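PDB 5XNE: alpha-acetolactate decarboxylase from Bacillus subtilis subsp. subtilis str. 168, which catalyses the decarboxylation of (2S)-2-acetolactate to (R)-acetoin and carbon dioxide, a step on the route from pyruvate to butane-2,3-diol. Local coordinates for residues I114-T125 with Q143-T154. Residues are numbered along the deposited sequence; the frame is centred on the assembly and turned at random.
Sequences IDGLFKKVQTRT and QPIFNFDNVRGT
Strands 120-124 and 145-149 run antiparallel at 162°, their axes 4.5 Å apart, and the pairing continues round a shared bend, V121 facing F148 and F118 facing V151 as hydrogen-bonded pairs. At the bend both chains bulge: K119 and K120 form a classic bulge opposite V191 of the neighbouring strand 184-192, while N150 and V151 form a G1 bulge opposite F118. K119 O accepts the N150 amide from above its carbonyl plane.

On one face, Q122 and N147 lie side by side, with amide planes 55° apart. The Q122 chain is fully extended, CG anti to the backbone N (chi1 -176°), which brings NE2 to a lone pair of N147 OD1 at 2.8 Å; Q122 CG also rests on I145 CG2 at 3.7 Å. Past the bend, T154 OG1 donates to D115 OD1 (2.7 Å), whose carboxylate is also paired with R113. The opposite face carries T123, whose OG1 meets the rim of the F148 ring at CE2 (3.5 Å) while bonding to G184 O. T125 OG1 likewise lies at the edge of the F146 ring. V121 CG2 and V151 CG1 touch at 4.1 Å across the inside of the bend.

R124 reaches Q143 OE1 through NH1 (3.2 Å), while NE is salt-bridged to E44 and NH1 also bonds T232 O. A leucine here would probably leave E44 without its charged mate and the Q143 amide free to turn. The R124 side chain lies about 4 Å from the zinc ion and touches H186, one of its ligands, so this end of the strand pair borders the metal site. Beyond it, strand 184-192 flanks strand 117-124, and F176 of strand 171-178 packs on V121 and V151.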
loop_
_atom_site.group_PDB
_atom_site.type_symbol
_atom_site.label_atom_id
_atom_site.label_comp_id
_atom_site.label_asym_id
_atom_site.label_seq_id
_atom_site.Cartn_x
_atom_site.Cartn_y
_atom_site.Cartn_z
ATOM N N ILE B 114 19.387 13.294 -7.610
ATOM C CA ILE B 114 19.916 14.506 -8.213
ATOM C C ILE B 114 21.342 14.673 -7.708
ATOM O O ILE B 114 21.542 14.831 -6.506
ATOM C CB ILE B 114 19.119 15.759 -7.799
ATOM C CG1 ILE B 114 17.768 15.897 -8.490
ATOM C CG2 ILE B 114 19.891 16.959 -8.114
ATOM C CD1 ILE B 114 17.104 17.211 -8.112
ATOM N N ASP B 115 22.328 14.650 -8.600
ATOM C CA ASP B 115 23.710 14.850 -8.183
ATOM C C ASP B 115 24.267 16.099 -8.834
ATOM O O ASP B 115 24.267 16.214 -10.052
ATOM C CB ASP B 115 24.582 13.656 -8.552
ATOM C CG ASP B 115 24.108 12.375 -7.909
ATOM O OD1 ASP B 115 24.388 12.168 -6.712
ATOM O OD2 ASP B 115 23.459 11.577 -8.610
ATOM N N GLY B 116 24.735 17.038 -8.028
ATOM C CA GLY B 116 25.313 18.242 -8.596
ATOM C C GLY B 116 25.404 19.384 -7.614
ATOM O O GLY B 116 25.669 19.169 -6.431
ATOM N N LEU B 117 25.185 20.597 -8.117
ATOM C CA LEU B 117 25.289 21.799 -7.304
ATOM C C LEU B 117 23.953 22.497 -7.177
ATOM O O LEU B 117 23.250 22.717 -8.158
ATOM C CB LEU B 117 26.325 22.769 -7.886
ATOM C CG LEU B 117 27.762 22.475 -7.459
ATOM C CD1 LEU B 117 28.294 21.181 -8.078
ATOM C CD2 LEU B 117 28.689 23.656 -7.750
ATOM N N PHE B 118 23.612 22.854 -5.948
ATOM C CA PHE B 118 22.343 23.485 -5.675
ATOM C C PHE B 118 22.553 24.899 -5.210
ATOM O O PHE B 118 23.337 25.143 -4.301
ATOM C CB PHE B 118 21.585 22.684 -4.629
ATOM C CG PHE B 118 21.439 21.253 -5.000
ATOM C CD1 PHE B 118 22.402 20.334 -4.642
ATOM C CD2 PHE B 118 20.364 20.837 -5.751
ATOM C CE1 PHE B 118 22.290 19.021 -5.007
ATOM C CE2 PHE B 118 20.242 19.527 -6.108
ATOM C CZ PHE B 118 21.211 18.616 -5.734
ATOM N N LYS B 119 21.860 25.828 -5.851
ATOM C CA LYS B 119 21.911 27.216 -5.428
ATOM C C LYS B 119 21.374 27.350 -4.009
ATOM O O LYS B 119 21.970 28.030 -3.174
ATOM C CB LYS B 119 21.119 28.102 -6.383
ATOM C CG LYS B 119 21.147 29.563 -6.001
ATOM C CD LYS B 119 20.631 30.420 -7.130
ATOM C CE LYS B 119 20.881 31.891 -6.855
ATOM N NZ LYS B 119 20.311 32.309 -5.548
ATOM N N LYS B 120 20.243 26.695 -3.748
ATOM C CA LYS B 120 19.666 26.642 -2.409
ATOM C C LYS B 120 19.171 25.234 -2.107
ATOM O O LYS B 120 18.684 24.541 -2.995
ATOM C CB LYS B 120 18.495 27.617 -2.258
ATOM C CG LYS B 120 18.808 29.075 -2.567
ATOM C CD LYS B 120 17.569 29.943 -2.373
ATOM C CE LYS B 120 17.542 31.107 -3.361
ATOM N NZ LYS B 120 18.026 30.705 -4.719
ATOM N N VAL B 121 19.321 24.816 -0.855
ATOM C CA VAL B 121 18.578 23.671 -0.324
ATOM C C VAL B 121 18.108 24.050 1.067
ATOM O O VAL B 121 18.898 24.553 1.873
ATOM C CB VAL B 121 19.419 22.371 -0.230
ATOM C CG1 VAL B 121 18.533 21.196 0.215
ATOM C CG2 VAL B 121 20.085 22.040 -1.542
ATOM N N GLN B 122 16.832 23.833 1.356
ATOM C CA GLN B 122 16.357 23.982 2.719
ATOM C C GLN B 122 15.960 22.628 3.260
ATOM O O GLN B 122 15.210 21.895 2.619
ATOM C CB GLN B 122 15.173 24.931 2.823
ATOM C CG GLN B 122 14.770 25.152 4.268
ATOM C CD GLN B 122 13.618 26.112 4.419
ATOM O OE1 GLN B 122 12.459 25.757 4.188
ATOM N NE2 GLN B 122 13.929 27.345 4.799
ATOM N N THR B 123 16.470 22.305 4.439
ATOM C CA THR B 123 16.158 21.033 5.072
ATOM C C THR B 123 15.719 21.188 6.508
ATOM O O THR B 123 15.891 22.241 7.124
ATOM C CB THR B 123 17.366 20.086 5.082
ATOM O OG1 THR B 123 18.362 20.593 5.984
ATOM C CG2 THR B 123 17.958 19.925 3.676
ATOM N N ARG B 124 15.156 20.103 7.027
ATOM C CA ARG B 124 14.982 19.892 8.459
ATOM C C ARG B 124 15.666 18.599 8.883
ATOM O O ARG B 124 15.902 17.710 8.061
ATOM C CB ARG B 124 13.510 19.804 8.844
ATOM C CG ARG B 124 12.801 18.591 8.231
ATOM C CD ARG B 124 12.398 17.567 9.299
ATOM N NE ARG B 124 11.973 16.304 8.701
ATOM C CZ ARG B 124 10.695 16.034 8.474
ATOM N NH1 ARG B 124 9.785 16.947 8.841
ATOM N NH2 ARG B 124 10.321 14.876 7.920
ATOM N N THR B 125 15.963 18.475 10.171
ATOM C CA THR B 125 16.349 17.182 10.724
ATOM C C THR B 125 15.515 16.936 11.965
ATOM O O THR B 125 15.627 17.671 12.944
ATOM C CB THR B 125 17.840 17.101 11.092
ATOM O OG1 THR B 125 18.154 18.132 12.043
ATOM C CG2 THR B 125 18.725 17.253 9.860
ATOM N N GLN B 143 11.662 21.544 15.125
ATOM C CA GLN B 143 12.733 20.929 14.351
ATOM C C GLN B 143 13.745 21.981 13.887
ATOM O O GLN B 143 13.376 23.106 13.543
ATOM C CB GLN B 143 12.160 20.173 13.145
ATOM C CG GLN B 143 11.657 21.080 12.026
ATOM C CD GLN B 143 10.582 20.441 11.164
ATOM O OE1 GLN B 143 10.530 19.217 11.015
ATOM N NE2 GLN B 143 9.711 21.270 10.597
ATOM N N PRO B 144 15.032 21.622 13.905
ATOM C CA PRO B 144 16.056 22.470 13.293
ATOM C C PRO B 144 15.834 22.548 11.795
ATOM O O PRO B 144 15.566 21.523 11.158
ATOM C CB PRO B 144 17.362 21.744 13.622
ATOM C CG PRO B 144 17.029 20.920 14.803
ATOM C CD PRO B 144 15.624 20.474 14.604
ATOM N N ILE B 145 15.916 23.752 11.250
ATOM C CA ILE B 145 15.815 23.961 9.815
ATOM C C ILE B 145 17.127 24.538 9.323
ATOM O O ILE B 145 17.673 25.465 9.924
ATOM C CB ILE B 145 14.644 24.893 9.456
ATOM C CG1 ILE B 145 13.327 24.300 9.963
ATOM C CG2 ILE B 145 14.579 25.128 7.948
ATOM C CD1 ILE B 145 12.098 25.123 9.599
ATOM N N PHE B 146 17.652 23.974 8.245
ATOM C CA PHE B 146 18.932 24.420 7.716
ATOM C C PHE B 146 18.755 25.021 6.333
ATOM O O PHE B 146 17.932 24.561 5.536
ATOM C CB PHE B 146 19.931 23.262 7.663
ATOM C CG PHE B 146 20.178 22.609 8.993
ATOM C CD1 PHE B 146 19.375 21.564 9.432
ATOM C CD2 PHE B 146 21.222 23.033 9.805
ATOM C CE1 PHE B 146 19.604 20.961 10.659
ATOM C CE2 PHE B 146 21.458 22.435 11.029
ATOM C CZ PHE B 146 20.651 21.399 11.459
ATOM N N ASN B 147 19.526 26.065 6.052
ATOM C CA ASN B 147 19.567 26.629 4.707
ATOM C C ASN B 147 20.981 26.551 4.150
ATOM O O ASN B 147 21.928 27.039 4.758
ATOM C CB ASN B 147 19.066 28.072 4.707
ATOM C CG ASN B 147 17.628 28.187 5.167
ATOM O OD1 ASN B 147 16.700 27.878 4.421
ATOM N ND2 ASN B 147 17.435 28.633 6.406
ATOM N N PHE B 148 21.128 25.904 3.003
ATOM C CA PHE B 148 22.428 25.768 2.371
ATOM C C PHE B 148 22.454 26.594 1.094
ATOM O O PHE B 148 21.442 26.714 0.402
ATOM C CB PHE B 148 22.735 24.299 2.080
ATOM C CG PHE B 148 22.630 23.414 3.287
ATOM C CD1 PHE B 148 23.661 23.348 4.201
ATOM C CD2 PHE B 148 21.491 22.651 3.507
ATOM C CE1 PHE B 148 23.570 22.542 5.315
ATOM C CE2 PHE B 148 21.389 21.842 4.620
ATOM C CZ PHE B 148 22.427 21.783 5.525
ATOM N N ASP B 149 23.609 27.184 0.806
ATOM C CA ASP B 149 23.784 28.004 -0.386
ATOM C C ASP B 149 24.911 27.459 -1.234
ATOM O O ASP B 149 25.953 27.088 -0.699
ATOM C CB ASP B 149 24.082 29.458 -0.018
ATOM C CG ASP B 149 22.935 30.128 0.697
ATOM O OD1 ASP B 149 21.925 30.450 0.034
ATOM O OD2 ASP B 149 23.047 30.343 1.924
ATOM N N ASN B 150 24.695 27.418 -2.548
ATOM C CA ASN B 150 25.705 26.970 -3.500
ATOM C C ASN B 150 26.489 25.767 -2.997
ATOM O O ASN B 150 27.700 25.824 -2.815
ATOM C CB ASN B 150 26.649 28.121 -3.842
ATOM C CG ASN B 150 25.990 29.153 -4.725
ATOM O OD1 ASN B 150 25.903 28.976 -5.940
ATOM N ND2 ASN B 150 25.499 30.229 -4.118
ATOM N N VAL B 151 25.771 24.676 -2.759
ATOM C CA VAL B 151 26.355 23.504 -2.130
ATOM C C VAL B 151 26.330 22.329 -3.106
ATOM O O VAL B 151 25.381 22.168 -3.876
ATOM C CB VAL B 151 25.598 23.156 -0.817
ATOM C CG1 VAL B 151 24.101 22.917 -1.089
ATOM C CG2 VAL B 151 26.227 21.965 -0.107
ATOM N N ARG B 152 27.398 21.539 -3.098
ATOM C CA ARG B 152 27.480 20.336 -3.910
ATOM C C ARG B 152 27.022 19.145 -3.071
ATOM O O ARG B 152 27.326 19.069 -1.882
ATOM C CB ARG B 152 28.911 20.127 -4.421
ATOM C CG ARG B 152 29.127 18.866 -5.250
ATOM C CD ARG B 152 30.584 18.749 -5.691
ATOM N NE ARG B 152 31.484 18.842 -4.545
ATOM C CZ ARG B 152 32.508 18.024 -4.320
ATOM N NH1 ARG B 152 32.773 17.035 -5.163
ATOM N NH2 ARG B 152 33.262 18.193 -3.239
ATOM N N GLY B 153 26.284 18.224 -3.684
ATOM C CA GLY B 153 25.849 17.035 -2.979
ATOM C C GLY B 153 24.810 16.253 -3.763
ATOM O O GLY B 153 24.756 16.299 -4.995
ATOM N N THR B 154 23.951 15.554 -3.029
ATOM C CA THR B 154 22.990 14.654 -3.636
ATOM C C THR B 154 21.641 14.805 -2.965
ATOM O O THR B 154 21.554 14.731 -1.750
ATOM C CB THR B 154 23.447 13.188 -3.516
ATOM O OG1 THR B 154 24.689 13.015 -4.216
ATOM C CG2 THR B 154 22.401 12.220 -4.090
HETATM O O HOH W 1 21.636 30.717 -2.358
#